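Protease 2A (Rhinovirus C, PDB 5X45) probably acts as a chymotrypsin-like cysteine protease of the picornavirus 2A family, cleaving the viral polyprotein, and carries a structural zinc ion. Local coordinates at residues D48-C53 / T132-Y137. Numbering follows the deposited sequence.
Sequences DVIPCC and TDLRPY. With ZN (zinc ion), chain E.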
loop_
_atom_site.group_PDB
_atom_site.type_symbol
_atom_site.label_atom_id
_atom_site.label_comp_id
_atom_site.label_asym_id
_atom_site.label_seq_id
_atom_site.Cartn_x
_atom_site.Cartn_y
_atom_site.Cartn_z
ATOM N N ASP A 48 -4.224 8.962 10.083
ATOM C CA ASP A 48 -4.312 8.899 8.617
ATOM C C ASP A 48 -5.743 8.961 8.083
ATOM O O ASP A 48 -6.692 8.530 8.743
ATOM C CB ASP A 48 -3.636 7.628 8.089
ATOM C CG ASP A 48 -2.188 7.510 8.529
ATOM O OD1 ASP A 48 -1.503 8.564 8.602
ATOM O OD2 ASP A 48 -1.740 6.364 8.790
ATOM N N VAL A 49 -5.874 9.456 6.853
ATOM C CA VAL A 49 -7.172 9.598 6.197
ATOM C C VAL A 49 -7.118 9.061 4.769
ATOM O O VAL A 49 -6.284 9.483 3.966
ATOM C CB VAL A 49 -7.624 11.070 6.165
ATOM C CG1 VAL A 49 -8.874 11.232 5.306
ATOM C CG2 VAL A 49 -7.864 11.581 7.581
ATOM N N ILE A 50 -8.003 8.121 4.454
ATOM C CA ILE A 50 -8.111 7.619 3.092
ATOM C C ILE A 50 -9.210 8.380 2.351
ATOM O O ILE A 50 -10.384 8.253 2.681
ATOM C CB ILE A 50 -8.380 6.105 3.081
ATOM C CG1 ILE A 50 -7.280 5.388 3.869
ATOM C CG2 ILE A 50 -8.477 5.571 1.650
ATOM C CD1 ILE A 50 -7.586 3.947 4.174
ATOM N N PRO A 51 -8.803 9.184 1.392
ATOM C CA PRO A 51 -9.694 10.074 0.668
ATOM C C PRO A 51 -10.526 9.351 -0.338
ATOM O O PRO A 51 -10.200 8.281 -0.735
ATOM C CB PRO A 51 -8.737 11.020 -0.038
ATOM C CG PRO A 51 -7.429 10.349 -0.041
ATOM C CD PRO A 51 -7.421 9.250 0.922
ATOM N N CYS A 52 -11.609 9.955 -0.752
ATOM C CA CYS A 52 -12.423 9.387 -1.793
ATOM C C CYS A 52 -12.188 10.179 -3.026
ATOM O O CYS A 52 -13.061 10.349 -3.811
ATOM C CB CYS A 52 -13.884 9.436 -1.403
ATOM S SG CYS A 52 -14.267 8.237 -0.126
ATOM N N CYS A 53 -10.984 10.671 -3.180
ATOM C CA CYS A 53 -10.629 11.396 -4.357
ATOM C C CYS A 53 -10.333 10.444 -5.504
ATOM O O CYS A 53 -10.519 9.241 -5.422
ATOM C CB CYS A 53 -9.489 12.406 -4.082
ATOM S SG CYS A 53 -7.789 11.887 -3.724
ATOM N N THR A 132 -0.858 -0.867 -3.885
ATOM C CA THR A 132 -2.271 -1.206 -3.803
ATOM C C THR A 132 -3.038 0.071 -3.501
ATOM O O THR A 132 -2.692 0.823 -2.596
ATOM C CB THR A 132 -2.612 -2.267 -2.738
ATOM O OG1 THR A 132 -2.442 -1.721 -1.428
ATOM C CG2 THR A 132 -1.743 -3.447 -2.889
ATOM N N ASP A 133 -4.063 0.313 -4.298
ATOM C CA ASP A 133 -4.961 1.421 -4.090
ATOM C C ASP A 133 -5.881 1.043 -2.929
ATOM O O ASP A 133 -6.593 0.040 -2.998
ATOM C CB ASP A 133 -5.748 1.704 -5.378
ATOM C CG ASP A 133 -6.566 2.993 -5.314
ATOM O OD1 ASP A 133 -6.835 3.510 -4.200
ATOM O OD2 ASP A 133 -6.935 3.495 -6.400
ATOM N N LEU A 134 -5.857 1.839 -1.864
ATOM C CA LEU A 134 -6.611 1.529 -0.654
ATOM C C LEU A 134 -8.062 1.985 -0.759
ATOM O O LEU A 134 -8.917 1.524 -0.003
ATOM C CB LEU A 134 -5.966 2.185 0.566
ATOM C CG LEU A 134 -4.558 1.692 0.865
ATOM C CD1 LEU A 134 -3.986 2.501 2.009
ATOM C CD2 LEU A 134 -4.531 0.203 1.159
ATOM N N ARG A 135 -8.331 2.902 -1.683
ATOM C CA ARG A 135 -9.666 3.486 -1.818
ATOM C C ARG A 135 -10.787 2.463 -2.080
ATOM O O ARG A 135 -11.852 2.558 -1.459
ATOM C CB ARG A 135 -9.654 4.572 -2.900
ATOM C CG ARG A 135 -8.857 5.801 -2.477
ATOM C CD ARG A 135 -8.629 6.760 -3.629
ATOM N NE ARG A 135 -7.745 6.171 -4.630
ATOM C CZ ARG A 135 -7.144 6.853 -5.597
ATOM N NH1 ARG A 135 -7.308 8.167 -5.684
ATOM N NH2 ARG A 135 -6.358 6.221 -6.462
ATOM N N PRO A 136 -10.559 1.476 -2.971
ATOM C CA PRO A 136 -11.590 0.435 -3.113
ATOM C C PRO A 136 -11.931 -0.289 -1.807
ATOM O O PRO A 136 -13.066 -0.737 -1.651
ATOM C CB PRO A 136 -10.956 -0.556 -4.096
ATOM C CG PRO A 136 -10.001 0.254 -4.887
ATOM C CD PRO A 136 -9.459 1.287 -3.941
ATOM N N TYR A 137 -10.970 -0.407 -0.894
ATOM C CA TYR A 137 -11.163 -1.211 0.311
ATOM C C TYR A 137 -11.503 -0.428 1.580
ATOM O O TYR A 137 -11.664 -1.035 2.635
ATOM C CB TYR A 137 -9.911 -2.054 0.570
ATOM C CG TYR A 137 -9.460 -2.846 -0.636
ATOM C CD1 TYR A 137 -8.626 -2.274 -1.591
ATOM C CD2 TYR A 137 -9.869 -4.159 -0.829
ATOM C CE1 TYR A 137 -8.210 -2.985 -2.705
ATOM C CE2 TYR A 137 -9.453 -4.879 -1.937
ATOM C CZ TYR A 137 -8.625 -4.288 -2.875
ATOM O OH TYR A 137 -8.207 -4.997 -3.988
HETATM ZN ZN ZN E . -6.514 13.351 -3.647
#
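Residues 48-53 run without regular secondary structure through the loop that follows strand 37-41, whereas 132-137 carries the last two residues of strand 129-133 and then turns. Tyr137 N donates to Leu134 O (3.0 Å), closing a beta turn of residues 134-137 with helix-like backbone angles. Just ahead of it Asp133 forms an Asx turn: OD1 accepts the backbone N of Arg135. The same OD1 uses its syn lone pair to take a nearly straight bond from Arg135 NE at 2.8 Å (163°), while NH2 reaches OD2 from above the carboxylate plane, completing a side-on salt bridge. Holding the carboxylate with NE and NH2, the guanidinium is fixed in its rotation, and the Arg135 chain, bent at chi3 (-67°), lies against the carbonyls of Pro51 and Cys53. Its CG comes to 3.3 Å from Pro51 O. NH1 lies obliquely 3.4 Å from Cys53 O and is hydrogen-bonded to Cys55 O. In the two-domain, chymotrypsin-like fold of the PA clan, whose N-terminal barrel is here a four-stranded sheet, this contact joins the end of a strand of the six-stranded barrel to the loop that leads into that barrel from the sheet. Cys53 SG binds zinc at 1.9 Å, and Cys55, Cys113 and His115 complete the site. The apolar half belongs to Ile50, whose CD1 touches Leu134 CB at 4.3 Å while its CG2, anti to the backbone N, meets Arg135 CG as the two side chains cross obliquely. Leu134 also packs on Val9, Leu37 and Met120.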